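Local coordinates for protein short chain dehydrogenase/reductase (Acinetobacter baumannii, PDB 4IUY) that probably acts as an NAD(P)-dependent oxidoreductase of the short-chain dehydrogenase/reductase family, built on a Rossmann fold, with a substrate not identified, at residues D[27-32]-D[53-58]; D[43-48]-D[73-78]; D[165-170]-D[208-213]; D[241-246]-D[263-268]. All coordinates share one frame; numbering follows the deposited sequence.

The four contacts form two pairs on one Rossmann fold with a seven-stranded parallel sheet. Contact 1 joins neighbouring strands 29-32 and 53-58, and contact 2 packs helix 38-49, which connects those strands, against the end of helix 65-75. Their centres lie 9 Å apart, and their segments alternate along the chain. Contacts 3 and 4 follow in series, centres 10 Å apart, touching through G209 and V265. Contact 3 joins the loops after strands 159-163 and 202-208, where this family's active site probably lies; contact 4 sets the approach to helix 244-251 against strand 262-265, outermost within this chain. Contact 2 touches contact 4 through L46 and N244, so helix 38-49 links the two pairs.

Contact 1 (D[27-32]-D[53-58]); sequences DKYILI and NIVICA
L31 and V55 form the apolar centre, both projecting to the same face of the sheet, with L31 CD1 3.5 Å from V55 CG1. A chi1 of 175° swings the L31 branch away from its own N, across to V55 and also toward the sulfur of C57. On the other face I32 CB lies 4.2 Å from I56 CG2; helix 38-49 covers this face, with F47 on I30 and I54 and I43 on I32. Between the faces five backbone bonds tie segments 27-32 and 53-58 in parallel register, the first from N53 N to K28 O. Farther out, N53 lies over the Y29 ring: N53 CB is 3.5 Å from the ring centroid and 17° off its normal, a CH-pi contact, while V55 CG2 approaches the ring edge. The N53 amide, turned 34° from the ring plane, marks the polar edge. Its ND2 bonds D27 O weakly (3.2 Å) and donates to a water (2.9 Å) shared with D27 OD1. N53 OD1 accepts from Q78 N. With both ends of the amide engaged, its rotation is probably restricted, so one asparagine fastens the start of this beta-alpha-beta unit to the approach to strand 79-83.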
loop_
_atom_site.group_PDB
_atom_site.type_symbol
_atom_site.label_atom_id
_atom_site.label_comp_id
_atom_site.label_asym_id
_atom_site.label_seq_id
_atom_site.Cartn_x
_atom_site.Cartn_y
_atom_site.Cartn_z
ATOM N N ASP D 27 25.320 -26.036 5.749
ATOM C CA ASP D 27 24.762 -27.390 5.610
ATOM C C ASP D 27 23.284 -27.462 5.232
ATOM O O ASP D 27 22.734 -28.545 5.050
ATOM C CB ASP D 27 25.024 -28.232 6.864
ATOM C CG ASP D 27 26.495 -28.395 7.150
ATOM O OD1 ASP D 27 27.268 -28.684 6.205
ATOM O OD2 ASP D 27 26.883 -28.206 8.321
ATOM N N LYS D 28 22.634 -26.312 5.127
ATOM C CA LYS D 28 21.254 -26.277 4.652
ATOM C C LYS D 28 21.248 -26.694 3.186
ATOM O O LYS D 28 22.293 -26.690 2.519
ATOM C CB LYS D 28 20.650 -24.874 4.802
ATOM C CG LYS D 28 20.417 -24.422 6.240
ATOM C CD LYS D 28 19.782 -23.017 6.286
ATOM C CE LYS D 28 19.627 -22.461 7.707
ATOM N NZ LYS D 28 18.684 -23.255 8.576
ATOM N N TYR D 29 20.084 -27.094 2.696
ATOM C CA TYR D 29 19.921 -27.298 1.275
ATOM C C TYR D 29 19.043 -26.192 0.708
ATOM O O TYR D 29 17.907 -25.974 1.163
ATOM C CB TYR D 29 19.370 -28.699 0.968
ATOM C CG TYR D 29 20.421 -29.807 1.009
ATOM C CD1 TYR D 29 20.998 -30.283 -0.168
ATOM C CD2 TYR D 29 20.809 -30.403 2.206
ATOM C CE1 TYR D 29 21.945 -31.297 -0.157
ATOM C CE2 TYR D 29 21.759 -31.442 2.229
ATOM C CZ TYR D 29 22.329 -31.880 1.036
ATOM O OH TYR D 29 23.288 -32.897 1.015
ATOM N N ILE D 30 19.601 -25.465 -0.253
ATOM C CA ILE D 30 18.909 -24.373 -0.909
ATOM C C ILE D 30 18.448 -24.774 -2.316
ATOM O O ILE D 30 19.266 -25.126 -3.165
ATOM C CB ILE D 30 19.825 -23.150 -1.053
ATOM C CG1 ILE D 30 20.607 -22.890 0.241
ATOM C CG2 ILE D 30 18.987 -21.923 -1.465
ATOM C CD1 ILE D 30 19.741 -22.550 1.452
ATOM N N LEU D 31 17.141 -24.734 -2.564
ATOM C CA LEU D 31 16.619 -25.027 -3.897
ATOM C C LEU D 31 16.402 -23.723 -4.660
ATOM O O LEU D 31 15.688 -22.844 -4.202
ATOM C CB LEU D 31 15.321 -25.830 -3.834
ATOM C CG LEU D 31 14.585 -26.121 -5.152
ATOM C CD1 LEU D 31 15.523 -26.714 -6.202
ATOM C CD2 LEU D 31 13.446 -27.103 -4.902
ATOM N N ILE D 32 17.056 -23.598 -5.805
ATOM C CA ILE D 32 17.022 -22.383 -6.601
ATOM C C ILE D 32 16.485 -22.679 -7.982
ATOM O O ILE D 32 17.122 -23.409 -8.738
ATOM C CB ILE D 32 18.432 -21.780 -6.738
ATOM C CG1 ILE D 32 19.030 -21.568 -5.346
ATOM C CG2 ILE D 32 18.403 -20.455 -7.531
ATOM C CD1 ILE D 32 20.506 -21.256 -5.364
ATOM N N ASN D 53 24.490 -26.269 0.980
ATOM C CA ASN D 53 24.372 -27.154 -0.166
ATOM C C ASN D 53 23.375 -26.632 -1.204
ATOM O O ASN D 53 22.402 -25.984 -0.869
ATOM C CB ASN D 53 23.996 -28.568 0.296
ATOM C CG ASN D 53 24.995 -29.129 1.287
ATOM O OD1 ASN D 53 26.167 -29.329 0.959
ATOM N ND2 ASN D 53 24.543 -29.374 2.507
ATOM N N ILE D 54 23.603 -26.960 -2.465
ATOM C CA ILE D 54 22.924 -26.287 -3.563
ATOM C C ILE D 54 22.118 -27.248 -4.441
ATOM O O ILE D 54 22.642 -28.251 -4.914
ATOM C CB ILE D 54 23.980 -25.552 -4.457
ATOM C CG1 ILE D 54 24.711 -24.492 -3.640
ATOM C CG2 ILE D 54 23.335 -24.904 -5.650
ATOM C CD1 ILE D 54 23.754 -23.475 -3.026
ATOM N N VAL D 55 20.836 -26.955 -4.630
ATOM C CA VAL D 55 20.047 -27.634 -5.663
ATOM C C VAL D 55 19.605 -26.624 -6.725
ATOM O O VAL D 55 18.842 -25.692 -6.448
ATOM C CB VAL D 55 18.802 -28.338 -5.100
ATOM C CG1 VAL D 55 18.079 -29.081 -6.242
ATOM C CG2 VAL D 55 19.192 -29.308 -4.001
ATOM N N ILE D 56 20.106 -26.776 -7.936
ATOM C CA ILE D 56 19.795 -25.801 -8.970
ATOM C C ILE D 56 19.041 -26.442 -10.113
ATOM O O ILE D 56 19.315 -27.590 -10.502
ATOM C CB ILE D 56 21.061 -25.126 -9.504
ATOM C CG1 ILE D 56 22.179 -26.144 -9.704
ATOM C CG2 ILE D 56 21.534 -24.051 -8.529
ATOM C CD1 ILE D 56 23.406 -25.554 -10.312
ATOM N N CYS D 57 18.042 -25.734 -10.623
ATOM C CA CYS D 57 17.411 -26.214 -11.842
ATOM C C CYS D 57 17.101 -25.140 -12.861
ATOM O O CYS D 57 17.037 -23.954 -12.535
ATOM C CB CYS D 57 16.205 -27.117 -11.547
ATOM S SG CYS D 57 15.156 -26.682 -10.210
ATOM N N ALA D 58 17.002 -25.577 -14.115
ATOM C CA ALA D 58 16.689 -24.714 -15.250
ATOM C C ALA D 58 16.198 -25.621 -16.384
ATOM O O ALA D 58 16.273 -26.846 -16.262
ATOM C CB ALA D 58 17.931 -23.936 -15.675
HETATM O O HOH W 1 26.415 -30.436 4.418
#

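Contact 2 (D[43-48]-D[73-78]); sequences IAELFA and NEYGVQ
Y75 reaches from the last turn of helix 65-75 toward A48 and E45 on helix 38-49. Its CB sits 3.6 Å from the carbonyl oxygen of A48. Next along the side chain, Y75 CD2 meets the A48 methyl at 3.7 Å, an oblique approach to the ring. CE2 comes as near to E45 CG, at 3.7 Å, and at the tip Y75 OH donates to E45 OE2 over 3.2 Å. The bond uses the anti lone pair of that oxygen, and the carboxylate plane stands 65° from the ring. E45 reaches the hydroxyl with its CG trans to the main-chain nitrogen (chi1 -165°) and a bend at chi2. V77, just past the positive-phi G76 that ends the helix, completes the apolar part: its CG2 lies 3.8 Å from A48 CB. At the carbonyl end a water donates to A48 O at 3.0 Å and, weakly, to Y75 O. I71 packs on both A48 and V77 and adds to the apolar patch. E74 OE1 is 4.3 Å from E45 OE2, so the two like charges probably repel; the tyrosine hydroxyl would partly offset this by stabilising the E45 carboxylate, at the outer margin of a seam whose inner part, A48, V77 and I71, is apolar.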
loop_
_atom_site.group_PDB
_atom_site.type_symbol
_atom_site.label_atom_id
_atom_site.label_comp_id
_atom_site.label_asym_id
_atom_site.label_seq_id
_atom_site.Cartn_x
_atom_site.Cartn_y
_atom_site.Cartn_z
ATOM N N ILE D 43 23.100 -16.247 -6.890
ATOM C CA ILE D 43 22.427 -16.749 -5.705
ATOM C C ILE D 43 23.026 -18.081 -5.303
ATOM O O ILE D 43 23.356 -18.268 -4.128
ATOM C CB ILE D 43 20.912 -16.873 -5.913
ATOM C CG1 ILE D 43 20.301 -15.472 -6.035
ATOM C CG2 ILE D 43 20.245 -17.653 -4.767
ATOM C CD1 ILE D 43 18.810 -15.486 -6.328
ATOM N N ALA D 44 23.210 -18.973 -6.279
ATOM C CA ALA D 44 23.815 -20.264 -6.014
ATOM C C ALA D 44 25.178 -20.112 -5.377
ATOM O O ALA D 44 25.487 -20.758 -4.380
ATOM C CB ALA D 44 23.950 -21.083 -7.305
ATOM N N GLU D 45 25.967 -19.212 -5.941
ATOM C CA GLU D 45 27.324 -19.035 -5.477
ATOM C C GLU D 45 27.357 -18.410 -4.093
ATOM O O GLU D 45 28.188 -18.776 -3.266
ATOM C CB GLU D 45 28.095 -18.219 -6.490
ATOM C CG GLU D 45 29.560 -18.258 -6.302
ATOM C CD GLU D 45 30.286 -18.225 -7.604
ATOM O OE1 GLU D 45 29.626 -18.297 -8.663
ATOM O OE2 GLU D 45 31.515 -18.050 -7.564
ATOM N N LEU D 46 26.432 -17.490 -3.842
ATOM C CA LEU D 46 26.298 -16.863 -2.535
ATOM C C LEU D 46 26.041 -17.900 -1.422
ATOM O O LEU D 46 26.745 -17.911 -0.414
ATOM C CB LEU D 46 25.170 -15.819 -2.550
ATOM C CG LEU D 46 24.765 -15.327 -1.152
ATOM C CD1 LEU D 46 25.904 -14.531 -0.531
ATOM C CD2 LEU D 46 23.502 -14.503 -1.179
ATOM N N PHE D 47 25.041 -18.766 -1.588
ATOM C CA PHE D 47 24.750 -19.749 -0.537
ATOM C C PHE D 47 25.873 -20.806 -0.401
ATOM O O PHE D 47 26.210 -21.215 0.708
ATOM C CB PHE D 47 23.357 -20.377 -0.723
ATOM C CG PHE D 47 22.224 -19.475 -0.251
ATOM C CD1 PHE D 47 21.796 -19.511 1.067
ATOM C CD2 PHE D 47 21.645 -18.548 -1.107
ATOM C CE1 PHE D 47 20.787 -18.673 1.515
ATOM C CE2 PHE D 47 20.633 -17.699 -0.667
ATOM C CZ PHE D 47 20.206 -17.756 0.651
ATOM N N ALA D 48 26.490 -21.186 -1.514
ATOM C CA ALA D 48 27.619 -22.124 -1.477
ATOM C C ALA D 48 28.799 -21.518 -0.714
ATOM O O ALA D 48 29.402 -22.171 0.122
ATOM C CB ALA D 48 28.050 -22.509 -2.895
ATOM N N ASN D 73 34.294 -27.339 -6.758
ATOM C CA ASN D 73 35.731 -27.113 -6.644
ATOM C C ASN D 73 36.125 -26.049 -5.632
ATOM O O ASN D 73 37.070 -26.226 -4.872
ATOM C CB ASN D 73 36.308 -26.766 -8.019
ATOM C CG ASN D 73 37.819 -26.618 -8.005
ATOM O OD1 ASN D 73 38.340 -25.529 -7.740
ATOM N ND2 ASN D 73 38.537 -27.717 -8.280
ATOM N N GLU D 74 35.418 -24.923 -5.662
ATOM C CA GLU D 74 35.763 -23.768 -4.838
ATOM C C GLU D 74 35.212 -23.782 -3.418
ATOM O O GLU D 74 35.875 -23.306 -2.509
ATOM C CB GLU D 74 35.360 -22.488 -5.556
ATOM C CG GLU D 74 36.354 -22.140 -6.659
ATOM C CD GLU D 74 36.084 -20.784 -7.274
ATOM O OE1 GLU D 74 35.217 -20.050 -6.739
ATOM O OE2 GLU D 74 36.700 -20.480 -8.321
ATOM N N TYR D 75 34.006 -24.309 -3.226
ATOM C CA TYR D 75 33.350 -24.239 -1.919
ATOM C C TYR D 75 33.166 -25.579 -1.240
ATOM O O TYR D 75 32.897 -25.623 -0.048
ATOM C CB TYR D 75 32.016 -23.507 -2.004
ATOM C CG TYR D 75 32.158 -22.185 -2.681
ATOM C CD1 TYR D 75 32.917 -21.176 -2.105
ATOM C CD2 TYR D 75 31.521 -21.931 -3.893
ATOM C CE1 TYR D 75 33.059 -19.942 -2.732
ATOM C CE2 TYR D 75 31.658 -20.713 -4.530
ATOM C CZ TYR D 75 32.428 -19.715 -3.946
ATOM O OH TYR D 75 32.552 -18.490 -4.581
ATOM N N GLY D 76 33.310 -26.662 -2.004
ATOM C CA GLY D 76 33.219 -28.013 -1.483
ATOM C C GLY D 76 31.868 -28.418 -0.909
ATOM O O GLY D 76 31.801 -29.307 -0.067
ATOM N N VAL D 77 30.792 -27.777 -1.358
ATOM C CA VAL D 77 29.437 -28.149 -0.942
ATOM C C VAL D 77 28.781 -29.166 -1.902
ATOM O O VAL D 77 29.244 -29.365 -3.019
ATOM C CB VAL D 77 28.544 -26.883 -0.827
ATOM C CG1 VAL D 77 29.187 -25.894 0.116
ATOM C CG2 VAL D 77 28.343 -26.246 -2.188
ATOM N N GLN D 78 27.695 -29.796 -1.468
ATOM C CA GLN D 78 26.906 -30.667 -2.339
ATOM C C GLN D 78 26.171 -29.860 -3.416
ATOM O O GLN D 78 25.623 -28.774 -3.130
ATOM C CB GLN D 78 25.888 -31.456 -1.511
ATOM C CG GLN D 78 26.537 -32.389 -0.508
ATOM C CD GLN D 78 27.495 -33.329 -1.204
ATOM O OE1 GLN D 78 28.722 -33.214 -1.047
ATOM N NE2 GLN D 78 26.947 -34.258 -2.001
HETATM O O HOH W 2 31.765 -23.081 1.760
#

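Contact 3 (D[165-170]-D[208-213]); sequences SILSQS and PGYMIT
I166 N donates to P208 O at 3.2 Å, yet it approaches 39° out of the carbonyl plane and so does not lie on a lone pair. The N-H is nonetheless fairly well aimed, at 153°. It is the one hydrogen bond across the two loops, and apolar contacts lie beside it. I166 CG2 lies 3.7 Å from that same P208 oxygen, while CD1 sits 3.8 Å from G209 CA. The isoleucine takes this pose with CG1 between its backbone N and carbonyl carbon (chi1 59°). P208 CD also packs against S165 CA at 3.8 Å. Farther along, Y210 and L167 cross at about a right angle, the hydroxyl coming 4.2 Å from L167 CD1; that hydroxyl is bonded to N172. S165 OG accepts from L167 N at 3.0 Å, an ST turn that starts the 3-10 segment 166-168. Beyond it, H187 of the second subunit bonds S170 O, so the far end of this loop also meets the subunit interface. Two loops meeting at the C-terminal edge of a parallel sheet, with Pro-Gly at the end of the sixth strand and S165 beside Y178 of helix 176-196, are consistent with the serine and tyrosine region of the short-chain dehydrogenase active site.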
loop_
_atom_site.group_PDB
_atom_site.type_symbol
_atom_site.label_atom_id
_atom_site.label_comp_id
_atom_site.label_asym_id
_atom_site.label_seq_id
_atom_site.Cartn_x
_atom_site.Cartn_y
_atom_site.Cartn_z
ATOM N N SER D 165 9.720 -8.212 -7.833
ATOM C CA SER D 165 10.162 -7.069 -8.627
ATOM C C SER D 165 9.483 -5.842 -8.031
ATOM O O SER D 165 8.376 -5.936 -7.490
ATOM C CB SER D 165 9.688 -7.212 -10.076
ATOM O OG SER D 165 9.905 -6.021 -10.823
ATOM N N ILE D 166 10.110 -4.684 -8.144
ATOM C CA ILE D 166 9.436 -3.462 -7.716
ATOM C C ILE D 166 8.229 -3.202 -8.597
ATOM O O ILE D 166 7.345 -2.437 -8.247
ATOM C CB ILE D 166 10.359 -2.244 -7.677
ATOM C CG1 ILE D 166 10.974 -1.969 -9.043
ATOM C CG2 ILE D 166 11.439 -2.419 -6.620
ATOM C CD1 ILE D 166 11.760 -0.614 -9.072
ATOM N N LEU D 167 8.194 -3.868 -9.743
ATOM C CA LEU D 167 7.041 -3.801 -10.634
ATOM C C LEU D 167 5.813 -4.523 -10.091
ATOM O O LEU D 167 4.764 -4.530 -10.709
ATOM C CB LEU D 167 7.399 -4.335 -12.015
ATOM C CG LEU D 167 8.363 -3.380 -12.735
ATOM C CD1 LEU D 167 8.666 -3.888 -14.106
ATOM C CD2 LEU D 167 7.795 -1.936 -12.802
ATOM N N SER D 168 5.945 -5.145 -8.934
ATOM C CA SER D 168 4.791 -5.736 -8.292
ATOM C C SER D 168 3.909 -4.598 -7.735
ATOM O O SER D 168 2.727 -4.796 -7.521
ATOM C CB SER D 168 5.227 -6.705 -7.196
ATOM O OG SER D 168 5.820 -6.013 -6.113
ATOM N N GLN D 169 4.486 -3.404 -7.535
ATOM C CA GLN D 169 3.703 -2.250 -7.071
ATOM C C GLN D 169 3.883 -1.002 -7.929
ATOM O O GLN D 169 3.015 -0.166 -7.974
ATOM C CB GLN D 169 4.032 -1.893 -5.615
ATOM C CG GLN D 169 3.802 -3.007 -4.596
ATOM C CD GLN D 169 4.032 -2.536 -3.166
ATOM O OE1 GLN D 169 5.164 -2.257 -2.756
ATOM N NE2 GLN D 169 2.956 -2.431 -2.407
ATOM N N SER D 170 5.031 -0.865 -8.573
ATOM C CA SER D 170 5.258 0.242 -9.488
ATOM C C SER D 170 4.869 -0.176 -10.917
ATOM O O SER D 170 4.686 -1.363 -11.217
ATOM C CB SER D 170 6.731 0.638 -9.467
ATOM O OG SER D 170 7.146 0.897 -8.144
ATOM N N PRO D 208 13.632 -6.831 -6.421
ATOM C CA PRO D 208 14.763 -6.069 -6.947
ATOM C C PRO D 208 14.276 -4.929 -7.832
ATOM O O PRO D 208 13.224 -5.082 -8.458
ATOM C CB PRO D 208 15.501 -7.097 -7.825
ATOM C CG PRO D 208 14.888 -8.416 -7.493
ATOM C CD PRO D 208 13.503 -8.145 -7.071
ATOM N N GLY D 209 15.035 -3.833 -7.900
ATOM C CA GLY D 209 14.833 -2.828 -8.939
ATOM C C GLY D 209 15.459 -3.288 -10.245
ATOM O O GLY D 209 15.637 -4.475 -10.445
ATOM N N TYR D 210 15.813 -2.363 -11.130
ATOM C CA TYR D 210 16.444 -2.729 -12.385
ATOM C C TYR D 210 17.888 -3.138 -12.191
ATOM O O TYR D 210 18.718 -2.366 -11.713
ATOM C CB TYR D 210 16.349 -1.602 -13.408
ATOM C CG TYR D 210 14.951 -1.372 -13.923
ATOM C CD1 TYR D 210 14.470 -2.070 -15.028
ATOM C CD2 TYR D 210 14.100 -0.470 -13.303
ATOM C CE1 TYR D 210 13.173 -1.854 -15.505
ATOM C CE2 TYR D 210 12.807 -0.259 -13.766
ATOM C CZ TYR D 210 12.354 -0.936 -14.859
ATOM O OH TYR D 210 11.070 -0.701 -15.289
HETATM N N MSE D 211 18.180 -4.372 -12.565
HETATM C CA MSE D 211 19.519 -4.895 -12.385
HETATM C C MSE D 211 20.310 -4.789 -13.645
HETATM O O MSE D 211 19.818 -5.107 -14.726
HETATM C CB MSE D 211 19.473 -6.331 -11.913
HETATM C CG MSE D 211 18.859 -6.394 -10.543
HETATM SE SE MSE D 211 18.583 -8.187 -9.991
HETATM C CE MSE D 211 17.089 -8.695 -11.120
ATOM N N ILE D 212 21.538 -4.312 -13.502
ATOM C CA ILE D 212 22.410 -4.215 -14.644
ATOM C C ILE D 212 22.778 -5.623 -15.154
ATOM O O ILE D 212 23.631 -6.322 -14.590
ATOM C CB ILE D 212 23.602 -3.276 -14.352
ATOM C CG1 ILE D 212 24.577 -3.318 -15.527
ATOM C CG2 ILE D 212 24.269 -3.630 -13.024
ATOM C CD1 ILE D 212 23.931 -2.927 -16.839
ATOM N N THR D 213 22.054 -6.039 -16.195
ATOM C CA THR D 213 22.209 -7.356 -16.804
ATOM C C THR D 213 22.382 -7.213 -18.316
ATOM O O THR D 213 22.364 -6.094 -18.846
ATOM C CB THR D 213 20.990 -8.264 -16.547
ATOM O OG1 THR D 213 19.872 -7.805 -17.315
ATOM C CG2 THR D 213 20.627 -8.292 -15.070
#

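Contact 4 (D[241-246]-D[263-268]); sequences DDLNGP and IKVDGG
V265 packs tightly against L243 and D242, whereas P246 and I263 meet more loosely beside them. L243 CD2 is 3.5 Å from V265 CG1 and nearly as close to its CB, the two side chains crossing at a slant. V265 CG1 points opposite its own amide nitrogen (chi1 -177°), which puts it over the D242 backbone as well: D242 O is 3.6 Å away and D242 CB 3.7 Å. The other methyl, CG2, reaches P246 CG at 3.8 Å. Between these two segments the fit is looser toward the strand's start, with P246 CB 4.2 Å from I263 CG2. On the outer side D242, partly exposed, sends its carboxylate to E239 N. Past the strand the chain turns sharply: G268 N donates to D266 OD1 at 2.9 Å, an Asx turn in which the donor stands 63° out of the carboxylate plane. The third subunit also reaches this region, its I258 packing on P246 and its I261 on I263. No hydrogen bond spans the two segments, so van der Waals and hydrophobic contact hold the turn leading into helix 244-251, with P246, against strand 262-265, while the polar groups described bond within their segment or to other partners.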
loop_
_atom_site.group_PDB
_atom_site.type_symbol
_atom_site.label_atom_id
_atom_site.label_comp_id
_atom_site.label_asym_id
_atom_site.label_seq_id
_atom_site.Cartn_x
_atom_site.Cartn_y
_atom_site.Cartn_z
ATOM N N ASP D 241 25.012 -8.080 -5.598
ATOM C CA ASP D 241 25.472 -7.996 -4.220
ATOM C C ASP D 241 24.516 -7.268 -3.295
ATOM O O ASP D 241 24.498 -7.551 -2.086
ATOM C CB ASP D 241 26.845 -7.315 -4.138
ATOM C CG ASP D 241 27.978 -8.251 -4.458
ATOM O OD1 ASP D 241 27.793 -9.482 -4.318
ATOM O OD2 ASP D 241 29.062 -7.756 -4.819
ATOM N N ASP D 242 23.717 -6.350 -3.850
ATOM C CA ASP D 242 22.756 -5.623 -3.016
ATOM C C ASP D 242 21.737 -6.571 -2.378
ATOM O O ASP D 242 21.126 -6.214 -1.366
ATOM C CB ASP D 242 22.026 -4.530 -3.818
ATOM C CG ASP D 242 22.960 -3.405 -4.267
ATOM O OD1 ASP D 242 24.021 -3.215 -3.622
ATOM O OD2 ASP D 242 22.632 -2.713 -5.268
ATOM N N LEU D 243 21.579 -7.760 -2.969
ATOM C CA LEU D 243 20.576 -8.757 -2.568
ATOM C C LEU D 243 21.040 -9.749 -1.496
ATOM O O LEU D 243 20.235 -10.458 -0.887
ATOM C CB LEU D 243 20.110 -9.570 -3.795
ATOM C CG LEU D 243 19.682 -8.663 -4.951
ATOM C CD1 LEU D 243 19.239 -9.483 -6.166
ATOM C CD2 LEU D 243 18.583 -7.728 -4.472
ATOM N N ASN D 244 22.341 -9.808 -1.293
ATOM C CA ASN D 244 22.919 -10.780 -0.393
ATOM C C ASN D 244 22.330 -10.717 1.007
ATOM O O ASN D 244 21.864 -11.728 1.544
ATOM C CB ASN D 244 24.439 -10.645 -0.401
ATOM C CG ASN D 244 25.045 -11.045 -1.759
ATOM O OD1 ASN D 244 24.324 -11.371 -2.701
ATOM N ND2 ASN D 244 26.362 -11.000 -1.861
ATOM N N GLY D 245 22.308 -9.514 1.573
ATOM C CA GLY D 245 21.790 -9.318 2.913
ATOM C C GLY D 245 20.360 -9.795 3.101
ATOM O O GLY D 245 20.093 -10.570 4.010
ATOM N N PRO D 246 19.425 -9.297 2.280
ATOM C CA PRO D 246 18.040 -9.772 2.372
ATOM C C PRO D 246 17.894 -11.290 2.139
ATOM O O PRO D 246 17.081 -11.933 2.804
ATOM C CB PRO D 246 17.332 -8.996 1.258
ATOM C CG PRO D 246 18.133 -7.757 1.076
ATOM C CD PRO D 246 19.565 -8.153 1.344
ATOM N N ILE D 263 10.648 -7.242 0.689
ATOM C CA ILE D 263 11.780 -6.331 0.853
ATOM C C ILE D 263 12.212 -5.797 -0.520
ATOM O O ILE D 263 12.700 -6.558 -1.382
ATOM C CB ILE D 263 12.968 -7.063 1.506
ATOM C CG1 ILE D 263 12.582 -7.577 2.901
ATOM C CG2 ILE D 263 14.211 -6.161 1.556
ATOM C CD1 ILE D 263 13.738 -8.316 3.642
ATOM N N LYS D 264 12.029 -4.500 -0.725
ATOM C CA LYS D 264 12.442 -3.854 -1.970
ATOM C C LYS D 264 13.915 -3.545 -1.913
ATOM O O LYS D 264 14.406 -3.068 -0.898
ATOM C CB LYS D 264 11.638 -2.587 -2.244
ATOM C CG LYS D 264 10.142 -2.848 -2.449
ATOM C CD LYS D 264 9.397 -1.543 -2.708
ATOM C CE LYS D 264 9.405 -0.664 -1.480
ATOM N NZ LYS D 264 8.804 0.661 -1.790
ATOM N N VAL D 265 14.629 -3.879 -2.981
ATOM C CA VAL D 265 16.054 -3.570 -3.073
ATOM C C VAL D 265 16.222 -2.808 -4.378
ATOM O O VAL D 265 16.312 -3.401 -5.471
ATOM C CB VAL D 265 16.919 -4.880 -3.032
ATOM C CG1 VAL D 265 18.371 -4.570 -3.054
ATOM C CG2 VAL D 265 16.594 -5.727 -1.777
ATOM N N ASP D 266 16.229 -1.483 -4.278
ATOM C CA ASP D 266 16.115 -0.671 -5.476
ATOM C C ASP D 266 16.796 0.704 -5.375
ATOM O O ASP D 266 16.601 1.543 -6.252
ATOM C CB ASP D 266 14.624 -0.506 -5.848
ATOM C CG ASP D 266 13.838 0.360 -4.837
ATOM O OD1 ASP D 266 14.360 0.682 -3.737
ATOM O OD2 ASP D 266 12.676 0.718 -5.146
ATOM N N GLY D 267 17.582 0.947 -4.321
ATOM C CA GLY D 267 18.232 2.250 -4.167
ATOM C C GLY D 267 17.233 3.410 -4.172
ATOM O O GLY D 267 17.569 4.535 -4.559
ATOM N N GLY D 268 16.004 3.128 -3.729
ATOM C CA GLY D 268 14.973 4.136 -3.588
ATOM C C GLY D 268 14.156 4.404 -4.834
ATOM O O GLY D 268 13.299 5.299 -4.827
#